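Local coordinates for protein B-agarase (Saccharophagus degradans, PDB 4BQ2) that hydrolyses agarose as a family 50 exo-beta-agarase, cutting beta-1,4 linkages from a chain end, at residues V613-A618 with L641-K646; G651-G656 with V694-F699; M679-M684 with K736-K741. All blocks are in the same frame, centred on the assembly; numbering follows the deposited sequence.

Contact 1: residues V613-A618 with L641-K646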
ATOM      1  N   VAL A 613       2.223  -9.800  17.986  1.00 18.36           N
ATOM      2  CA  VAL A 613       2.981  -8.624  17.617  1.00 17.41           C
ATOM      3  C   VAL A 613       2.165  -7.364  17.915  1.00 18.33           C
ATOM      4  O   VAL A 613       2.719  -6.341  18.381  1.00 19.01           O
ATOM      5  CB  VAL A 613       3.370  -8.704  16.123  1.00 18.40           C
ATOM      6  CG1 VAL A 613       4.100  -7.450  15.700  1.00 19.74           C
ATOM      7  CG2 VAL A 613       4.283  -9.904  15.903  1.00 17.78           C
ATOM      8  N   VAL A 614       0.859  -7.442  17.678  1.00 16.47           N
ATOM      9  CA  VAL A 614      -0.026  -6.328  17.995  1.00 18.28           C
ATOM     10  C   VAL A 614       0.006  -6.062  19.508  1.00 18.87           C
ATOM     11  O   VAL A 614       0.107  -4.920  19.938  1.00 17.82           O
ATOM     12  CB  VAL A 614      -1.476  -6.589  17.544  1.00 17.85           C
ATOM     13  CG1 VAL A 614      -2.329  -5.387  17.880  1.00 19.28           C
ATOM     14  CG2 VAL A 614      -1.569  -6.854  16.025  1.00 17.75           C
ATOM     15  N   LYS A 615      -0.039  -7.117  20.316  1.00 19.17           N
ATOM     16  CA  LYS A 615      -0.054  -6.919  21.787  1.00 19.91           C
ATOM     17  C   LYS A 615       1.268  -6.328  22.298  1.00 20.02           C
ATOM     18  O   LYS A 615       1.282  -5.492  23.213  1.00 18.54           O
ATOM     19  CB  LYS A 615      -0.388  -8.229  22.481  1.00 22.01           C
ATOM     20  CG  LYS A 615      -1.869  -8.583  22.322  1.00 24.81           C
ATOM     21  CD  LYS A 615      -2.146 -10.026  22.730  1.00 30.95           C
ATOM     22  CE  LYS A 615      -3.625 -10.275  22.976  1.00 32.12           C
ATOM     23  NZ  LYS A 615      -3.876 -11.724  23.228  1.00 35.48           N
ATOM     24  N   ALA A 616       2.362  -6.719  21.651  1.00 19.18           N
ATOM     25  CA  ALA A 616       3.682  -6.153  21.927  1.00 20.40           C
ATOM     26  C   ALA A 616       3.694  -4.654  21.652  1.00 20.13           C
ATOM     27  O   ALA A 616       4.191  -3.876  22.465  1.00 19.56           O
ATOM     28  CB  ALA A 616       4.772  -6.879  21.120  1.00 19.40           C
ATOM     29  N   ALA A 617       3.122  -4.247  20.515  1.00 20.56           N
ATOM     30  CA  ALA A 617       3.036  -2.833  20.160  1.00 20.28           C
ATOM     31  C   ALA A 617       2.156  -2.091  21.170  1.00 19.24           C
ATOM     32  O   ALA A 617       2.450  -0.957  21.571  1.00 18.41           O
ATOM     33  CB  ALA A 617       2.493  -2.673  18.744  1.00 17.88           C
ATOM     34  N   ALA A 618       1.090  -2.750  21.614  1.00 18.32           N
ATOM     35  CA  ALA A 618       0.197  -2.102  22.593  1.00 18.65           C
ATOM     36  C   ALA A 618       0.957  -1.777  23.888  1.00 17.88           C
ATOM     37  O   ALA A 618       0.637  -0.815  24.575  1.00 19.64           O
ATOM     38  CB  ALA A 618      -1.012  -2.982  22.885  1.00 19.18           C
ATOM     39  N   LEU A 641      -9.716  -4.651  19.025  1.00 20.65           N
ATOM     40  CA  LEU A 641      -9.256  -3.346  19.537  1.00 20.56           C
ATOM     41  C   LEU A 641      -9.784  -3.065  20.936  1.00 20.73           C
ATOM     42  O   LEU A 641      -9.116  -2.390  21.702  1.00 18.28           O
ATOM     43  CB  LEU A 641      -9.726  -2.193  18.634  1.00 19.24           C
ATOM     44  CG  LEU A 641      -9.091  -2.209  17.220  1.00 19.70           C
ATOM     45  CD1 LEU A 641      -9.784  -1.131  16.401  1.00 17.64           C
ATOM     46  CD2 LEU A 641      -7.590  -1.961  17.290  1.00 18.62           C
ATOM     47  N   ALA A 642     -10.995  -3.548  21.222  1.00 22.12           N
ATOM     48  CA  ALA A 642     -11.665  -3.276  22.518  1.00 23.71           C
ATOM     49  C   ALA A 642     -10.906  -3.847  23.693  1.00 24.12           C
ATOM     50  O   ALA A 642     -10.782  -3.183  24.718  1.00 21.38           O
ATOM     51  CB  ALA A 642     -13.110  -3.793  22.525  1.00 25.04           C
ATOM     52  N   GLU A 643     -10.395  -5.064  23.552  1.00 25.08           N
ATOM     53  CA  GLU A 643      -9.613  -5.666  24.624  1.00 27.23           C
ATOM     54  C   GLU A 643      -8.281  -4.930  24.839  1.00 27.16           C
ATOM     55  O   GLU A 643      -7.808  -4.835  25.978  1.00 25.64           O
ATOM     56  CB  GLU A 643      -9.362  -7.166  24.376  1.00 32.05           C
ATOM     57  CG  GLU A 643      -8.543  -7.848  25.481  1.00 36.66           C
ATOM     58  CD  GLU A 643      -7.393  -8.703  24.934  1.00 45.11           C
ATOM     59  OE1 GLU A 643      -6.408  -8.145  24.349  1.00 43.90           O
ATOM     60  OE2 GLU A 643      -7.467  -9.957  25.088  1.00 47.78           O
ATOM     61  N   LEU A 644      -7.666  -4.417  23.768  1.00 22.98           N
ATOM     62  CA  LEU A 644      -6.415  -3.673  23.923  1.00 21.14           C
ATOM     63  C   LEU A 644      -6.674  -2.328  24.573  1.00 19.98           C
ATOM     64  O   LEU A 644      -5.874  -1.877  25.376  1.00 21.00           O
ATOM     65  CB  LEU A 644      -5.759  -3.420  22.555  1.00 21.87           C
ATOM     66  CG  LEU A 644      -5.368  -4.625  21.727  1.00 21.86           C
ATOM     67  CD1 LEU A 644      -4.823  -4.161  20.383  1.00 21.38           C
ATOM     68  CD2 LEU A 644      -4.314  -5.417  22.472  1.00 23.92           C
ATOM     69  N   ASP A 645      -7.793  -1.702  24.208  1.00 19.79           N
ATOM     70  CA  ASP A 645      -8.157  -0.368  24.685  1.00 20.43           C
ATOM     71  C   ASP A 645      -7.000   0.620  24.462  1.00 19.31           C
ATOM     72  O   ASP A 645      -6.649   1.369  25.383  1.00 17.91           O
ATOM     73  CB  ASP A 645      -8.543  -0.393  26.180  1.00 21.36           C
ATOM     74  CG  ASP A 645      -9.308   0.861  26.609  1.00 23.45           C
ATOM     75  OD1 ASP A 645      -9.855   1.570  25.720  1.00 22.73           O
ATOM     76  OD2 ASP A 645      -9.358   1.134  27.842  1.00 22.14           O
ATOM     77  N   LYS A 646      -6.426   0.627  23.251  1.00 17.24           N
ATOM     78  CA  LYS A 646      -5.339   1.557  22.915  1.00 17.10           C
ATOM     79  C   LYS A 646      -5.804   2.512  21.841  1.00 16.32           C
ATOM     80  O   LYS A 646      -6.454   2.096  20.865  1.00 17.01           O
ATOM     81  CB  LYS A 646      -4.068   0.860  22.341  1.00 17.73           C
ATOM     82  CG  LYS A 646      -3.224   0.034  23.286  1.00 19.51           C
ATOM     83  CD  LYS A 646      -2.404   0.861  24.293  1.00 19.11           C
ATOM     84  CE  LYS A 646      -1.273   1.654  23.633  1.00 18.72           C
ATOM     85  NZ  LYS A 646      -0.359   2.224  24.663  1.00 17.93           N
TER

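Contact 2: residues G651-G656 with V694-F699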
ATOM      1  N   GLY A 651      -2.409   4.402   9.238  1.00 12.57           N
ATOM      2  CA  GLY A 651      -1.247   5.101   8.645  1.00 13.39           C
ATOM      3  C   GLY A 651      -1.414   5.299   7.153  1.00 13.15           C
ATOM      4  O   GLY A 651      -0.796   6.218   6.566  1.00 13.43           O
ATOM      5  N   GLU A 652      -2.242   4.434   6.551  1.00 13.04           N
ATOM      6  CA  GLU A 652      -2.476   4.380   5.081  1.00 13.88           C
ATOM      7  C   GLU A 652      -3.837   3.792   4.745  1.00 14.13           C
ATOM      8  O   GLU A 652      -4.239   2.781   5.327  1.00 13.85           O
ATOM      9  CB  GLU A 652      -1.420   3.499   4.400  1.00 13.77           C
ATOM     10  CG  GLU A 652      -0.011   3.994   4.638  1.00 15.07           C
ATOM     11  CD  GLU A 652       1.064   3.128   4.028  1.00 15.53           C
ATOM     12  OE1 GLU A 652       0.772   2.220   3.197  1.00 15.55           O
ATOM     13  OE2 GLU A 652       2.213   3.376   4.396  1.00 15.89           O
ATOM     14  N   PHE A 653      -4.516   4.441   3.799  1.00 14.81           N
ATOM     15  CA  PHE A 653      -5.603   3.850   3.009  1.00 14.51           C
ATOM     16  C   PHE A 653      -5.628   4.639   1.705  1.00 14.87           C
ATOM     17  O   PHE A 653      -4.998   5.710   1.595  1.00 14.32           O
ATOM     18  CB  PHE A 653      -6.971   3.926   3.708  1.00 14.92           C
ATOM     19  CG  PHE A 653      -7.581   5.323   3.775  1.00 14.90           C
ATOM     20  CD1 PHE A 653      -7.081   6.277   4.663  1.00 14.89           C
ATOM     21  CD2 PHE A 653      -8.707   5.652   2.996  1.00 14.91           C
ATOM     22  CE1 PHE A 653      -7.660   7.556   4.740  1.00 15.67           C
ATOM     23  CE2 PHE A 653      -9.301   6.918   3.080  1.00 14.79           C
ATOM     24  CZ  PHE A 653      -8.771   7.874   3.943  1.00 15.10           C
ATOM     25  N   HIS A 654      -6.353   4.116   0.734  1.00 13.92           N
ATOM     26  CA  HIS A 654      -6.594   4.848  -0.514  1.00 15.00           C
ATOM     27  C   HIS A 654      -7.689   4.218  -1.358  1.00 14.74           C
ATOM     28  O   HIS A 654      -8.065   3.081  -1.104  1.00 13.85           O
ATOM     29  CB  HIS A 654      -5.317   5.152  -1.335  1.00 14.58           C
ATOM     30  CG  HIS A 654      -4.558   3.958  -1.874  1.00 15.29           C
ATOM     31  ND1 HIS A 654      -5.149   2.851  -2.478  1.00 16.14           N
ATOM     32  CD2 HIS A 654      -3.228   3.755  -1.964  1.00 14.74           C
ATOM     33  CE1 HIS A 654      -4.211   2.008  -2.872  1.00 14.10           C
ATOM     34  NE2 HIS A 654      -3.036   2.526  -2.561  1.00 17.12           N
ATOM     35  N   ILE A 655      -8.207   4.972  -2.332  1.00 14.43           N
ATOM     36  CA  ILE A 655      -9.102   4.422  -3.379  1.00 14.75           C
ATOM     37  C   ILE A 655      -8.702   5.108  -4.685  1.00 14.47           C
ATOM     38  O   ILE A 655      -8.490   6.319  -4.703  1.00 14.87           O
ATOM     39  CB  ILE A 655     -10.587   4.762  -3.078  1.00 14.93           C
ATOM     40  CG1 ILE A 655     -11.009   4.176  -1.727  1.00 14.59           C
ATOM     41  CG2 ILE A 655     -11.511   4.222  -4.174  1.00 15.71           C
ATOM     42  CD1 ILE A 655     -11.110   5.208  -0.605  1.00 15.33           C
ATOM     43  N   GLY A 656      -8.533   4.340  -5.758  1.00 14.67           N
ATOM     44  CA  GLY A 656      -8.213   4.936  -7.077  1.00 14.97           C
ATOM     45  C   GLY A 656      -9.234   4.597  -8.149  1.00 15.55           C
ATOM     46  O   GLY A 656     -10.176   3.808  -7.928  1.00 15.26           O
ATOM     47  N   VAL A 694      -7.746   7.487  16.634  1.00 13.66           N
ATOM     48  CA  VAL A 694      -7.507   8.925  16.744  1.00 14.01           C
ATOM     49  C   VAL A 694      -7.143   9.659  15.454  1.00 14.61           C
ATOM     50  O   VAL A 694      -6.856  10.867  15.482  1.00 15.54           O
ATOM     51  CB  VAL A 694      -6.476   9.263  17.834  1.00 14.19           C
ATOM     52  CG1 VAL A 694      -6.888   8.564  19.149  1.00 14.22           C
ATOM     53  CG2 VAL A 694      -5.050   8.861  17.393  1.00 14.81           C
ATOM     54  N   GLY A 695      -7.181   8.946  14.337  1.00 15.66           N
ATOM     55  CA  GLY A 695      -6.931   9.566  13.029  1.00 14.80           C
ATOM     56  C   GLY A 695      -6.728   8.548  11.913  1.00 15.08           C
ATOM     57  O   GLY A 695      -6.685   7.342  12.141  1.00 14.88           O
ATOM     58  N   ALA A 696      -6.554   9.058  10.702  1.00 14.91           N
ATOM     59  CA  ALA A 696      -6.331   8.220   9.509  1.00 15.90           C
ATOM     60  C   ALA A 696      -5.642   9.066   8.444  1.00 16.59           C
ATOM     61  O   ALA A 696      -6.108  10.163   8.131  1.00 18.65           O
ATOM     62  CB  ALA A 696      -7.668   7.731   8.965  1.00 14.84           C
ATOM     63  N   HIS A 697      -4.559   8.541   7.892  1.00 15.52           N
ATOM     64  CA  HIS A 697      -3.818   9.202   6.817  1.00 14.53           C
ATOM     65  C   HIS A 697      -4.009   8.417   5.506  1.00 14.40           C
ATOM     66  O   HIS A 697      -4.006   7.183   5.471  1.00 13.62           O
ATOM     67  CB  HIS A 697      -2.318   9.304   7.151  1.00 13.83           C
ATOM     68  CG  HIS A 697      -2.000  10.281   8.245  1.00 13.92           C
ATOM     69  ND1 HIS A 697      -1.131   9.988   9.280  1.00 14.80           N
ATOM     70  CD2 HIS A 697      -2.437  11.550   8.464  1.00 13.34           C
ATOM     71  CE1 HIS A 697      -1.036  11.042  10.078  1.00 14.36           C
ATOM     72  NE2 HIS A 697      -1.829  11.997   9.611  1.00 14.09           N
ATOM     73  N   TRP A 698      -4.212   9.182   4.445  1.00 14.37           N
ATOM     74  CA  TRP A 698      -4.349   8.680   3.068  1.00 13.48           C
ATOM     75  C   TRP A 698      -3.009   8.581   2.390  1.00 14.24           C
ATOM     76  O   TRP A 698      -2.158   9.513   2.490  1.00 12.91           O
ATOM     77  CB  TRP A 698      -5.242   9.698   2.333  1.00 13.34           C
ATOM     78  CG  TRP A 698      -5.227   9.627   0.833  1.00 13.53           C
ATOM     79  CD1 TRP A 698      -4.224  10.042  -0.018  1.00 13.82           C
ATOM     80  CD2 TRP A 698      -6.256   9.105   0.024  1.00 14.52           C
ATOM     81  NE1 TRP A 698      -4.593   9.817  -1.337  1.00 13.69           N
ATOM     82  CE2 TRP A 698      -5.836   9.231  -1.334  1.00 14.33           C
ATOM     83  CE3 TRP A 698      -7.510   8.533   0.303  1.00 13.68           C
ATOM     84  CZ2 TRP A 698      -6.641   8.823  -2.397  1.00 14.16           C
ATOM     85  CZ3 TRP A 698      -8.291   8.114  -0.749  1.00 14.18           C
ATOM     86  CH2 TRP A 698      -7.872   8.291  -2.084  1.00 14.39           C
ATOM     87  N   PHE A 699      -2.790   7.457   1.708  1.00 13.78           N
ATOM     88  CA  PHE A 699      -1.572   7.244   0.941  1.00 14.66           C
ATOM     89  C   PHE A 699      -1.943   7.385  -0.539  1.00 15.29           C
ATOM     90  O   PHE A 699      -2.648   6.512  -1.064  1.00 15.53           O
ATOM     91  CB  PHE A 699      -1.039   5.822   1.214  1.00 14.85           C
ATOM     92  CG  PHE A 699       0.334   5.553   0.632  1.00 14.38           C
ATOM     93  CD1 PHE A 699       0.483   5.252  -0.726  1.00 13.54           C
ATOM     94  CD2 PHE A 699       1.477   5.587   1.442  1.00 15.35           C
ATOM     95  CE1 PHE A 699       1.747   4.986  -1.258  1.00 14.72           C
ATOM     96  CE2 PHE A 699       2.759   5.340   0.914  1.00 15.44           C
ATOM     97  CZ  PHE A 699       2.895   5.052  -0.449  1.00 15.34           C
TER
HETATM   98  O   HOH W   1       0.597   8.004   8.493  1.00 14.33           O

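Contact 3: residues M679-M684 with K736-K741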
ATOM      1  N   MET A 679     -16.362   6.819  -1.878  1.00 16.06           N
ATOM      2  CA  MET A 679     -15.707   5.770  -1.123  1.00 16.31           C
ATOM      3  C   MET A 679     -14.780   6.341  -0.037  1.00 16.31           C
ATOM      4  O   MET A 679     -14.652   5.747   1.038  1.00 16.51           O
ATOM      5  CB  MET A 679     -14.981   4.822  -2.060  1.00 16.44           C
ATOM      6  CG  MET A 679     -15.999   4.047  -2.957  1.00 17.00           C
ATOM      7  SD  MET A 679     -15.215   2.905  -4.107  1.00 17.79           S
ATOM      8  CE  MET A 679     -14.342   1.753  -3.042  1.00 17.01           C
ATOM      9  N   TYR A 680     -14.155   7.480  -0.307  1.00 15.55           N
ATOM     10  CA  TYR A 680     -13.326   8.153   0.720  1.00 16.24           C
ATOM     11  C   TYR A 680     -14.174   8.508   1.943  1.00 16.88           C
ATOM     12  O   TYR A 680     -13.784   8.268   3.100  1.00 16.10           O
ATOM     13  CB  TYR A 680     -12.706   9.428   0.159  1.00 15.45           C
ATOM     14  CG  TYR A 680     -11.924  10.255   1.172  1.00 16.79           C
ATOM     15  CD1 TYR A 680     -12.546  11.196   1.992  1.00 15.81           C
ATOM     16  CD2 TYR A 680     -10.538  10.128   1.251  1.00 16.42           C
ATOM     17  CE1 TYR A 680     -11.811  11.950   2.893  1.00 15.81           C
ATOM     18  CE2 TYR A 680      -9.790  10.884   2.137  1.00 15.63           C
ATOM     19  CZ  TYR A 680     -10.432  11.775   2.958  1.00 16.68           C
ATOM     20  OH  TYR A 680      -9.662  12.523   3.811  1.00 16.65           O
ATOM     21  N   LYS A 681     -15.320   9.114   1.682  1.00 17.36           N
ATOM     22  CA  LYS A 681     -16.252   9.482   2.735  1.00 18.21           C
ATOM     23  C   LYS A 681     -16.737   8.285   3.565  1.00 18.92           C
ATOM     24  O   LYS A 681     -16.849   8.376   4.801  1.00 18.43           O
ATOM     25  CB  LYS A 681     -17.410  10.289   2.147  1.00 16.77           C
ATOM     26  CG  LYS A 681     -16.968  11.699   1.722  1.00 16.62           C
ATOM     27  CD  LYS A 681     -18.131  12.566   1.279  1.00 16.74           C
ATOM     28  CE  LYS A 681     -18.811  12.037   0.025  1.00 18.06           C
ATOM     29  NZ  LYS A 681     -19.629  13.135  -0.510  1.00 17.49           N
ATOM     30  N   ASP A 682     -16.964   7.159   2.898  1.00 18.22           N
ATOM     31  CA  ASP A 682     -17.369   5.930   3.590  1.00 19.76           C
ATOM     32  C   ASP A 682     -16.266   5.389   4.472  1.00 19.37           C
ATOM     33  O   ASP A 682     -16.520   4.995   5.623  1.00 17.61           O
ATOM     34  CB  ASP A 682     -17.747   4.806   2.617  1.00 19.91           C
ATOM     35  CG  ASP A 682     -19.075   5.046   1.871  1.00 21.96           C
ATOM     36  OD1 ASP A 682     -19.908   5.912   2.218  1.00 21.54           O
ATOM     37  OD2 ASP A 682     -19.265   4.329   0.880  1.00 25.17           O
ATOM     38  N   TYR A 683     -15.044   5.343   3.933  1.00 16.31           N
ATOM     39  CA  TYR A 683     -13.930   4.909   4.726  1.00 16.21           C
ATOM     40  C   TYR A 683     -13.747   5.772   5.975  1.00 15.39           C
ATOM     41  O   TYR A 683     -13.629   5.251   7.088  1.00 15.11           O
ATOM     42  CB  TYR A 683     -12.622   4.934   3.913  1.00 14.09           C
ATOM     43  CG  TYR A 683     -11.480   4.237   4.597  1.00 14.31           C
ATOM     44  CD1 TYR A 683     -10.736   4.871   5.633  1.00 14.07           C
ATOM     45  CD2 TYR A 683     -11.105   2.962   4.212  1.00 13.59           C
ATOM     46  CE1 TYR A 683      -9.677   4.208   6.267  1.00 13.77           C
ATOM     47  CE2 TYR A 683     -10.048   2.320   4.820  1.00 13.92           C
ATOM     48  CZ  TYR A 683      -9.346   2.945   5.867  1.00 14.36           C
ATOM     49  OH  TYR A 683      -8.264   2.297   6.467  1.00 15.39           O
ATOM     50  N   MET A 684     -13.634   7.086   5.782  1.00 16.96           N
ATOM     51  CA  MET A 684     -13.461   7.990   6.919  1.00 16.96           C
ATOM     52  C   MET A 684     -14.614   7.944   7.937  1.00 18.39           C
ATOM     53  O   MET A 684     -14.373   8.067   9.149  1.00 18.13           O
ATOM     54  CB  MET A 684     -13.211   9.418   6.435  1.00 17.38           C
ATOM     55  CG  MET A 684     -11.812   9.621   5.836  1.00 17.44           C
ATOM     56  SD  MET A 684     -10.423   9.140   6.891  1.00 18.37           S
ATOM     57  CE  MET A 684     -10.663  10.268   8.275  1.00 18.03           C
ATOM     58  N   LYS A 736     -12.938  17.814   2.374  1.00 17.04           N
ATOM     59  CA  LYS A 736     -13.562  18.930   3.090  1.00 19.03           C
ATOM     60  C   LYS A 736     -14.830  18.524   3.834  1.00 19.08           C
ATOM     61  O   LYS A 736     -15.069  19.003   4.946  1.00 18.00           O
ATOM     62  CB  LYS A 736     -13.845  20.129   2.174  1.00 18.68           C
ATOM     63  CG  LYS A 736     -12.601  20.795   1.605  1.00 21.05           C
ATOM     64  CD  LYS A 736     -13.046  22.018   0.801  1.00 22.45           C
ATOM     65  CE  LYS A 736     -11.899  22.861   0.306  1.00 24.36           C
ATOM     66  NZ  LYS A 736     -12.433  24.224  -0.066  1.00 21.83           N
ATOM     67  N   GLU A 737     -15.630  17.644   3.232  1.00 19.49           N
ATOM     68  CA  GLU A 737     -16.868  17.171   3.863  1.00 21.00           C
ATOM     69  C   GLU A 737     -16.583  16.418   5.153  1.00 20.72           C
ATOM     70  O   GLU A 737     -17.258  16.612   6.183  1.00 21.18           O
ATOM     71  CB  GLU A 737     -17.654  16.271   2.887  1.00 24.38           C
ATOM     72  CG  GLU A 737     -18.326  17.044   1.728  1.00 32.21           C
ATOM     73  CD  GLU A 737     -19.678  17.689   2.110  1.00 37.40           C
ATOM     74  OE1 GLU A 737     -20.389  17.093   2.953  1.00 42.96           O
ATOM     75  OE2 GLU A 737     -20.042  18.772   1.568  1.00 37.32           O
ATOM     76  N   VAL A 738     -15.581  15.542   5.100  1.00 18.04           N
ATOM     77  CA  VAL A 738     -15.185  14.760   6.267  1.00 18.11           C
ATOM     78  C   VAL A 738     -14.536  15.656   7.316  1.00 19.32           C
ATOM     79  O   VAL A 738     -14.865  15.572   8.528  1.00 19.09           O
ATOM     80  CB  VAL A 738     -14.186  13.647   5.852  1.00 17.52           C
ATOM     81  CG1 VAL A 738     -13.519  13.017   7.097  1.00 17.18           C
ATOM     82  CG2 VAL A 738     -14.907  12.563   5.032  1.00 15.37           C
ATOM     83  N   ASN A 739     -13.597  16.495   6.862  1.00 16.86           N
ATOM     84  CA  ASN A 739     -12.846  17.334   7.786  1.00 19.10           C
ATOM     85  C   ASN A 739     -13.715  18.388   8.489  1.00 21.20           C
ATOM     86  O   ASN A 739     -13.412  18.810   9.614  1.00 20.71           O
ATOM     87  CB  ASN A 739     -11.674  18.006   7.059  1.00 17.72           C
ATOM     88  CG  ASN A 739     -10.535  17.039   6.761  1.00 17.24           C
ATOM     89  OD1 ASN A 739     -10.401  16.001   7.419  1.00 16.70           O
ATOM     90  ND2 ASN A 739      -9.717  17.372   5.749  1.00 17.27           N
ATOM     91  N   ALA A 740     -14.790  18.817   7.839  1.00 22.94           N
ATOM     92  CA  ALA A 740     -15.682  19.794   8.474  1.00 25.06           C
ATOM     93  C   ALA A 740     -16.488  19.173   9.621  1.00 27.54           C
ATOM     94  O   ALA A 740     -17.043  19.905  10.446  1.00 29.22           O
ATOM     95  CB  ALA A 740     -16.577  20.505   7.450  1.00 26.48           C
ATOM     96  N   LYS A 741     -16.505  17.838   9.709  1.00 25.99           N
ATOM     97  CA  LYS A 741     -17.310  17.148  10.704  1.00 27.58           C
ATOM     98  C   LYS A 741     -16.571  16.175  11.639  1.00 27.07           C
ATOM     99  O   LYS A 741     -17.204  15.578  12.514  1.00 29.29           O
ATOM    100  CB  LYS A 741     -18.472  16.431  10.004  1.00 29.47           C
ATOM    101  CG  LYS A 741     -18.118  15.081   9.393  1.00 31.41           C
ATOM    102  CD  LYS A 741     -19.266  14.664   8.477  1.00 33.33           C
ATOM    103  CE  LYS A 741     -19.388  13.160   8.407  1.00 35.66           C
ATOM    104  NZ  LYS A 741     -20.389  12.750   7.381  1.00 39.58           N
TER
HETATM  105  O   HOH W   2     -18.059  10.710   5.893  1.00 21.79           O

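Contact 1: residues V613-A618 with L641-K646
The ammonium group of K646 reaches the C-terminal half of helix 611-620, where its NZ gives a weak hydrogen bond to the backbone O of A618 at 3.2 Å. A second backbone acceptor, the carbonyl of A621, is the stronger partner of the same nitrogen, so the lysine ties together carbonyls near the end of that helix; a glycerol hydroxyl also lies close. The chain of K646 folds at chi2 and chi3 (-73° and -69°), which lays CG against the methyl of A618, CG to CB 3.8 Å, before the amine turns to the carbonyl. Beyond this polar end the contact is apolar. L644 wedges its two methyls into the helix surface: CD1 meets CG1 of V614 at 3.7 Å, the two side chains crossing at about a right angle, while CD2 rests between CG of K615 and CB of A618, 4.0 and 4.1 Å away. On the solvent side the extended K615 passes E643 without a salt bridge; NZ and OE2 stay 4.4 Å apart, so any attraction is probably loose. At D645 the chain leaves helix 641-644 with positive phi, and its carboxylate is held by K266 (OD2, salt bridge) and by the indole N-H of W271 (OD1). The setting is consistent with the helical layer of a (beta/alpha)8-type barrel: Y626 of strand 624-627 touches V614, L641 and L644, helix 565-593 covers A616 and A617 of helix 611-620, and K646 stands two residues before strand 648-652, its O accepting a hydrogen bond from S648 OG.

Contact 2: residues G651-G656 with V694-F699
F653, just past the end of strand 648-652, is held to strand 693-699 by two backbone bonds, a nearly straight one from F699 N to F653 O (2.8 Å) and a weak one from F653 N to H697 O (3.3 Å), although the touching parts run 62° apart. The two strands are parallel neighbours in the sheet, among the C-terminal strands of the (beta/alpha)8-type barrel expected for this glycoside hydrolase family, and a good bond persists at F653 O although the first strand has ended. W698 points the edge of its six-membered ring at the face of F653, a T-shaped pair with planes at 86° and CE3 3.7 Å from F653 CE2. One face of the same indole receives CA of H654 in a CH-pi contact, and I655 CD1 touches its rim at CZ3, 4.1 Å away. On the other side of the strands E652 runs alongside F699, its CD 3.6 Å from CD2 of the phenyl ring. The E652 carboxylate is gripped by the hydroxyl of Y629 and by R603, and OE1 also bonds a glycerol, probably from the crystallisation liquor. H697 NE2 bonds S414, while its ND1 shares a water with G651 O. The imidazole of H654, with CG between backbone N and carbonyl carbon (chi1 64°), brings CD2 edge-on to F699 O at 3.0 Å.

Contact 3: residues M679-M684 with K736-K741
V738 supplies most of the apolar contact, its two methyls spread over helix 673-688. CG1 stands anti to the backbone N (chi1 167°) and meets CB of M684 at 3.7 Å; CG2 approaches CE1 of Y680 at 3.8 Å and CG of K681 at 4.0 Å. M684 and V738 cross at about a right angle. M684 CG, set by chi1 (-73°), lies 3.7 Å above one face of the Y680 ring, offset toward the rim; the bends at chi2 and chi3 bring CE to 4.1 Å from V738 CG1. The aliphatic part of K681 lies against E737, CD to CB 4.1 Å. This helix-to-helix packing is consistent with the outer helices of a (beta/alpha)8-type barrel: helix 673-688 links the parallel strands 648-652 and 693-699 in a beta-alpha-beta unit, and helix 729-739 packs beside it, with M731, A734 and A735 continuing the surface against Y680. The polar contacts are mostly indirect. No hydrogen bond joins the segments, and K681 NZ and E737 OE1 remain 5.3 Å apart; the lysine forms its salt bridge with E678 of its own helix. A water bridges instead, donating to K681 O at 2.8 Å and accepting a weak bond from K741 NZ, an amine that also has a weak bond to Q685.

In the fold
Contact 2 lies in the buried interior, whereas contact 1 is a surface contact and contact 3 a buried packing of outer helices. Contacts 2 and 3 interlock: helix 673-688 lies in the chain between the strands of contact 2, and its Y680, Y683 and M684 pack on F653, with Y680 also on W698. Contact 1 stands apart, about 7 Å from contact 2 at the nearest atoms, though helix 641-644 leads into strand 648-652. Chemistry follows place: backbone bonds and aromatic rings in contact 2, methyl groups with a bridging water in contact 3, and in contact 1 a leucine wedge bordered by lysines.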